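Local coordinates for protein inorganic pyrophosphatase (Neisseria gonorrhoeae, PDB 5TEA) that probably catalyses the magnesium-dependent hydrolysis of inorganic pyrophosphate to two phosphate ions, working as a homohexamer, at residues D73-Q87 with V111-N125. Residues are numbered along the deposited sequence; the frame is centred on the assembly and turned at random. Where two conformers were deposited one is given.
With CA (calcium ion), chain I.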
loop_
_atom_site.group_PDB
_atom_site.type_symbol
_atom_site.label_atom_id
_atom_site.label_comp_id
_atom_site.label_asym_id
_atom_site.label_seq_id
_atom_site.Cartn_x
_atom_site.Cartn_y
_atom_site.Cartn_z
ATOM N N ASP B 73 -32.720 -11.166 5.377
ATOM C CA ASP B 73 -32.602 -12.540 5.857
ATOM C C ASP B 73 -33.786 -12.899 6.749
ATOM O O ASP B 73 -34.511 -12.031 7.239
ATOM C CB ASP B 73 -31.325 -12.724 6.672
ATOM C CG ASP B 73 -30.164 -13.241 5.855
ATOM O OD1 ASP B 73 -30.363 -13.726 4.722
ATOM O OD2 ASP B 73 -29.036 -13.178 6.382
ATOM N N GLU B 74 -33.947 -14.206 6.994
ATOM C CA GLU B 74 -35.065 -14.696 7.799
ATOM C C GLU B 74 -35.031 -14.176 9.232
ATOM O O GLU B 74 -36.063 -14.202 9.913
ATOM C CB GLU B 74 -35.088 -16.230 7.799
ATOM N N ASP B 75 -33.877 -13.694 9.701
ATOM C CA ASP B 75 -33.727 -13.136 11.041
ATOM C C ASP B 75 -33.831 -11.614 11.084
ATOM O O ASP B 75 -33.756 -11.040 12.177
ATOM C CB ASP B 75 -32.376 -13.540 11.624
ATOM C CG ASP B 75 -31.226 -12.959 10.833
ATOM O OD1 ASP B 75 -31.096 -13.338 9.659
ATOM O OD2 ASP B 75 -30.490 -12.096 11.361
ATOM N N GLY B 76 -33.973 -10.944 9.936
ATOM C CA GLY B 76 -33.935 -9.493 9.870
ATOM C C GLY B 76 -32.601 -8.907 9.463
ATOM O O GLY B 76 -32.472 -7.677 9.396
ATOM N N ASP B 77 -31.608 -9.752 9.208
ATOM C CA ASP B 77 -30.323 -9.349 8.655
ATOM C C ASP B 77 -30.470 -8.970 7.178
ATOM O O ASP B 77 -31.260 -9.560 6.444
ATOM C CB ASP B 77 -29.339 -10.519 8.800
ATOM C CG ASP B 77 -27.905 -10.083 9.040
ATOM O OD1 ASP B 77 -27.643 -8.865 9.180
ATOM O OD2 ASP B 77 -27.036 -10.985 9.092
ATOM N N GLU B 78 -29.699 -7.984 6.734
ATOM C CA GLU B 78 -29.655 -7.690 5.304
ATOM C C GLU B 78 -28.946 -8.818 4.550
ATOM O O GLU B 78 -28.073 -9.501 5.093
ATOM C CB GLU B 78 -28.952 -6.356 5.047
ATOM N N LEU B 79 -29.365 -9.043 3.303
ATOM C CA LEU B 79 -28.794 -10.129 2.503
ATOM C C LEU B 79 -27.386 -9.746 2.069
ATOM O O LEU B 79 -27.200 -8.730 1.394
ATOM C CB LEU B 79 -29.672 -10.423 1.282
ATOM C CG LEU B 79 -29.203 -11.522 0.319
ATOM C CD1 LEU B 79 -28.857 -12.796 1.066
ATOM C CD2 LEU B 79 -30.297 -11.803 -0.744
ATOM N N ASP B 80 -26.397 -10.543 2.476
ATOM C CA ASP B 80 -24.999 -10.190 2.292
ATOM C C ASP B 80 -24.518 -10.556 0.893
ATOM O O ASP B 80 -25.099 -11.402 0.208
ATOM C CB ASP B 80 -24.113 -10.895 3.311
ATOM C CG ASP B 80 -24.587 -10.710 4.721
ATOM O OD1 ASP B 80 -24.844 -9.558 5.146
ATOM O OD2 ASP B 80 -24.675 -11.744 5.402
ATOM N N VAL B 81 -23.433 -9.901 0.478
ATOM C CA VAL B 81 -22.839 -10.062 -0.846
ATOM C C VAL B 81 -21.333 -10.232 -0.705
ATOM O O VAL B 81 -20.681 -9.439 -0.014
ATOM C CB VAL B 81 -23.130 -8.862 -1.766
ATOM C CG1 VAL B 81 -22.417 -9.038 -3.122
ATOM C CG2 VAL B 81 -24.632 -8.697 -1.977
ATOM N N LEU B 82 -20.794 -11.270 -1.352
ATOM C CA LEU B 82 -19.367 -11.427 -1.599
ATOM C C LEU B 82 -19.097 -10.911 -3.011
ATOM O O LEU B 82 -19.501 -11.540 -3.991
ATOM C CB LEU B 82 -18.959 -12.894 -1.451
ATOM C CG LEU B 82 -19.414 -13.554 -0.136
ATOM C CD1 LEU B 82 -18.907 -14.991 -0.043
ATOM C CD2 LEU B 82 -18.919 -12.744 1.078
ATOM N N LEU B 83 -18.433 -9.756 -3.115
ATOM C CA LEU B 83 -18.166 -9.110 -4.393
ATOM C C LEU B 83 -16.692 -9.282 -4.720
ATOM O O LEU B 83 -15.828 -8.765 -3.997
ATOM C CB LEU B 83 -18.537 -7.630 -4.343
ATOM C CG LEU B 83 -18.245 -6.842 -5.627
ATOM C CD1 LEU B 83 -19.274 -7.197 -6.699
ATOM C CD2 LEU B 83 -18.235 -5.345 -5.338
ATOM N N VAL B 84 -16.407 -10.006 -5.794
ATOM C CA VAL B 84 -15.044 -10.385 -6.153
ATOM C C VAL B 84 -14.498 -9.384 -7.165
ATOM O O VAL B 84 -15.091 -9.174 -8.225
ATOM C CB VAL B 84 -14.999 -11.816 -6.710
ATOM C CG1 VAL B 84 -13.589 -12.177 -7.194
ATOM C CG2 VAL B 84 -15.516 -12.810 -5.642
ATOM N N THR B 85 -13.373 -8.755 -6.832
ATOM C CA THR B 85 -12.667 -7.854 -7.732
ATOM C C THR B 85 -11.176 -8.130 -7.613
ATOM O O THR B 85 -10.713 -8.719 -6.635
ATOM C CB THR B 85 -12.901 -6.360 -7.405
ATOM O OG1 THR B 85 -12.447 -6.088 -6.074
ATOM C CG2 THR B 85 -14.373 -5.955 -7.536
ATOM N N GLU B 86 -10.416 -7.647 -8.594
ATOM C CA GLU B 86 -8.960 -7.761 -8.505
ATOM C C GLU B 86 -8.386 -6.798 -7.465
ATOM O O GLU B 86 -7.463 -7.157 -6.722
ATOM C CB GLU B 86 -8.326 -7.518 -9.883
ATOM C CG GLU B 86 -8.361 -8.729 -10.833
ATOM C CD GLU B 86 -9.615 -8.818 -11.728
ATOM O OE1 GLU B 86 -10.079 -7.781 -12.277
ATOM O OE2 GLU B 86 -10.126 -9.953 -11.896
ATOM N N GLN B 87 -8.911 -5.572 -7.397
ATOM C CA GLN B 87 -8.459 -4.586 -6.440
ATOM C C GLN B 87 -9.594 -4.198 -5.491
ATOM O O GLN B 87 -10.750 -4.096 -5.918
ATOM C CB GLN B 87 -7.917 -3.343 -7.175
ATOM C CG GLN B 87 -6.628 -3.613 -7.988
ATOM C CD GLN B 87 -6.874 -4.070 -9.430
ATOM O OE1 GLN B 87 -7.929 -3.809 -10.016
ATOM N NE2 GLN B 87 -5.881 -4.743 -10.012
ATOM N N VAL B 111 -29.883 -19.285 9.034
ATOM C CA VAL B 111 -29.451 -19.177 7.649
ATOM C C VAL B 111 -28.870 -17.788 7.429
ATOM O O VAL B 111 -29.469 -16.782 7.826
ATOM C CB VAL B 111 -30.629 -19.449 6.697
ATOM C CG1 VAL B 111 -30.206 -19.229 5.232
ATOM C CG2 VAL B 111 -31.170 -20.870 6.912
ATOM N N ASP B 112 -27.692 -17.724 6.804
ATOM C CA ASP B 112 -27.033 -16.442 6.542
ATOM C C ASP B 112 -26.310 -16.513 5.194
ATOM O O ASP B 112 -25.101 -16.322 5.093
ATOM C CB ASP B 112 -26.073 -16.089 7.674
ATOM C CG ASP B 112 -25.601 -14.647 7.611
ATOM O OD1 ASP B 112 -26.314 -13.816 7.017
ATOM O OD2 ASP B 112 -24.511 -14.348 8.137
ATOM N N ASP B 113 -27.077 -16.790 4.139
ATOM C CA ASP B 113 -26.513 -16.982 2.808
ATOM C C ASP B 113 -25.859 -15.702 2.309
ATOM O O ASP B 113 -26.238 -14.594 2.695
ATOM C CB ASP B 113 -27.599 -17.397 1.807
ATOM C CG ASP B 113 -28.247 -18.722 2.149
ATOM O OD1 ASP B 113 -27.590 -19.558 2.805
ATOM O OD2 ASP B 113 -29.420 -18.939 1.741
ATOM N N LYS B 114 -24.902 -15.861 1.392
ATOM C CA LYS B 114 -24.177 -14.737 0.816
ATOM C C LYS B 114 -24.141 -14.890 -0.699
ATOM O O LYS B 114 -23.680 -15.912 -1.215
ATOM C CB LYS B 114 -22.769 -14.645 1.422
ATOM C CG LYS B 114 -22.835 -14.769 2.954
ATOM C CD LYS B 114 -21.679 -14.152 3.682
ATOM C CE LYS B 114 -21.739 -14.547 5.156
ATOM N NZ LYS B 114 -22.975 -14.033 5.812
ATOM N N ILE B 115 -24.677 -13.902 -1.399
ATOM C CA ILE B 115 -24.724 -13.921 -2.864
ATOM C C ILE B 115 -23.334 -13.594 -3.382
ATOM O O ILE B 115 -22.693 -12.662 -2.887
ATOM C CB ILE B 115 -25.755 -12.903 -3.380
ATOM C CG1 ILE B 115 -27.090 -13.066 -2.639
ATOM C CG2 ILE B 115 -25.968 -13.049 -4.895
ATOM C CD1 ILE B 115 -27.687 -14.477 -2.816
ATOM N N VAL B 116 -22.847 -14.373 -4.353
ATOM C CA VAL B 116 -21.529 -14.141 -4.947
ATOM C C VAL B 116 -21.723 -13.318 -6.213
ATOM O O VAL B 116 -22.535 -13.672 -7.079
ATOM C CB VAL B 116 -20.801 -15.461 -5.250
ATOM C CG1 VAL B 116 -19.367 -15.163 -5.707
ATOM C CG2 VAL B 116 -20.816 -16.387 -4.037
ATOM N N CYS B 117 -21.004 -12.201 -6.307
ATOM C CA CYS B 117 -21.204 -11.248 -7.390
ATOM C C CYS B 117 -19.862 -10.786 -7.927
ATOM O O CYS B 117 -18.836 -10.857 -7.240
ATOM C CB CYS B 117 -21.981 -10.000 -6.929
ATOM S SG CYS B 117 -23.698 -10.273 -6.473
ATOM N N VAL B 118 -19.905 -10.255 -9.147
ATOM C CA VAL B 118 -18.816 -9.461 -9.718
ATOM C C VAL B 118 -19.427 -8.180 -10.271
ATOM O O VAL B 118 -20.637 -8.126 -10.543
ATOM C CB VAL B 118 -18.064 -10.235 -10.828
ATOM C CG1 VAL B 118 -17.342 -11.459 -10.228
ATOM C CG2 VAL B 118 -19.052 -10.674 -11.941
ATOM N N PRO B 119 -18.629 -7.134 -10.460
ATOM C CA PRO B 119 -19.164 -5.937 -11.125
ATOM C C PRO B 119 -19.741 -6.313 -12.483
ATOM O O PRO B 119 -19.188 -7.157 -13.197
ATOM C CB PRO B 119 -17.937 -5.028 -11.273
ATOM C CG PRO B 119 -16.974 -5.517 -10.213
ATOM C CD PRO B 119 -17.186 -7.007 -10.186
ATOM N N ALA B 120 -20.872 -5.690 -12.826
ATOM C CA ALA B 120 -21.560 -6.067 -14.062
ATOM C C ALA B 120 -20.787 -5.627 -15.300
ATOM O O ALA B 120 -20.920 -6.243 -16.360
ATOM C CB ALA B 120 -22.974 -5.484 -14.094
ATOM N N ASP B 121 -19.965 -4.591 -15.175
ATOM C CA ASP B 121 -19.174 -4.042 -16.279
ATOM C C ASP B 121 -17.724 -4.036 -15.783
ATOM O O ASP B 121 -17.298 -3.093 -15.117
ATOM C CB ASP B 121 -19.698 -2.640 -16.641
ATOM C CG ASP B 121 -19.052 -2.051 -17.887
ATOM O OD1 ASP B 121 -18.065 -2.611 -18.399
ATOM O OD2 ASP B 121 -19.541 -1.000 -18.348
ATOM N N ASP B 122 -16.980 -5.100 -16.083
ATOM C CA ASP B 122 -15.582 -5.246 -15.661
ATOM C C ASP B 122 -14.700 -5.259 -16.906
ATOM O O ASP B 122 -14.555 -6.296 -17.560
ATOM C CB ASP B 122 -15.386 -6.525 -14.839
ATOM C CG ASP B 122 -13.970 -6.638 -14.257
ATOM O OD1 ASP B 122 -13.023 -6.041 -14.806
ATOM O OD2 ASP B 122 -13.799 -7.316 -13.237
ATOM N N ARG B 123 -14.093 -4.114 -17.222
ATOM C CA ARG B 123 -13.236 -4.026 -18.395
ATOM C C ARG B 123 -11.780 -4.304 -18.067
ATOM O O ARG B 123 -10.917 -4.121 -18.933
ATOM C CB ARG B 123 -13.405 -2.655 -19.063
ATOM C CG ARG B 123 -14.872 -2.433 -19.441
ATOM C CD ARG B 123 -15.139 -1.214 -20.286
ATOM N NE ARG B 123 -16.573 -0.920 -20.258
ATOM C CZ ARG B 123 -17.152 0.096 -20.889
ATOM N NH1 ARG B 123 -16.428 0.936 -21.622
ATOM N NH2 ARG B 123 -18.464 0.278 -20.777
ATOM N N ASN B 124 -11.489 -4.741 -16.839
ATOM C CA ASN B 124 -10.141 -5.205 -16.537
ATOM C C ASN B 124 -9.960 -6.679 -16.890
ATOM O O ASN B 124 -8.940 -7.058 -17.474
ATOM C CB ASN B 124 -9.815 -4.987 -15.058
ATOM C CG ASN B 124 -8.388 -5.381 -14.713
ATOM O OD1 ASN B 124 -7.429 -4.914 -15.332
ATOM N ND2 ASN B 124 -8.241 -6.254 -13.723
ATOM N N ASN B 125 -10.914 -7.534 -16.535
ATOM C CA ASN B 125 -10.851 -8.921 -16.973
ATOM C C ASN B 125 -11.796 -9.212 -18.133
ATOM O O ASN B 125 -11.869 -10.358 -18.584
ATOM C CB ASN B 125 -11.114 -9.877 -15.798
ATOM C CG ASN B 125 -12.525 -9.761 -15.214
ATOM O OD1 ASN B 125 -13.478 -9.421 -15.901
ATOM N ND2 ASN B 125 -12.644 -10.033 -13.928
HETATM CA CA CA I . -27.137 -11.791 6.425
HETATM O O HOH W 1 -27.382 -12.834 4.278
HETATM O O HOH W 2 -11.737 -6.101 -10.738
HETATM O O HOH W 3 -6.057 -6.583 -11.892
HETATM O O HOH W 4 -25.490 -11.249 7.421
#
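Asp73, Asp77, Asp80 and Asp112 bring four carboxylates from the two segments onto one calcium ion, at the head of a parallel pair of strands in the pyrophosphatase β-barrel core. Of the protein ligands, Asp112 OD1 lies closest to the calcium, at 2.3 Å; Asp73 OD2 comes within 2.9 Å of that OD1, their carboxylate planes turned 77° apart, a crowding of acceptors that the metal makes tolerable. Glu78 O and two waters complete the shell, and one water also bridges Asp80 N and Asp113 O. Lys114 lies alongside Asp80, and its chain bends at the end (chi4 -62°) to bring NZ 2.9 Å from Asp80 OD2, on the anti side; NZ also forms a salt bridge with Asp112 OD2, though its hydrogen bond there is weak.

Further along from the metal, strands 80-83 and 114-119 are tightly joined by backbone bonds such as Leu82 N to Ile115 O, 2.8 Å. Apolar residues suit this buried sheet: Val81 CG1 packs against Cys117 SG on one face, while Leu82, on the other, lies across the methylenes of Lys114 and packs on helix 137-149.

The far end is looser, polar and watered. Exposed Glu86 reaches the 122-125 turn, where Asn124 ND2 meets OE1 at 2.8 Å from above the carboxylate plane and Asn125 ND2 takes the syn lone pair of OE2; Ala128 N, bonded to Asn125 OD1, helps hold that amide. Asn124 OD1 bonds to two neighbouring subunits, linking this turn to the hexamer.

Clustered hard carboxylate oxygens imply a divalent-cation site, consistent with magnesium binding predicted at Asp75, Asp80 and Asp112; Lys114 probably eases their mutual repulsion.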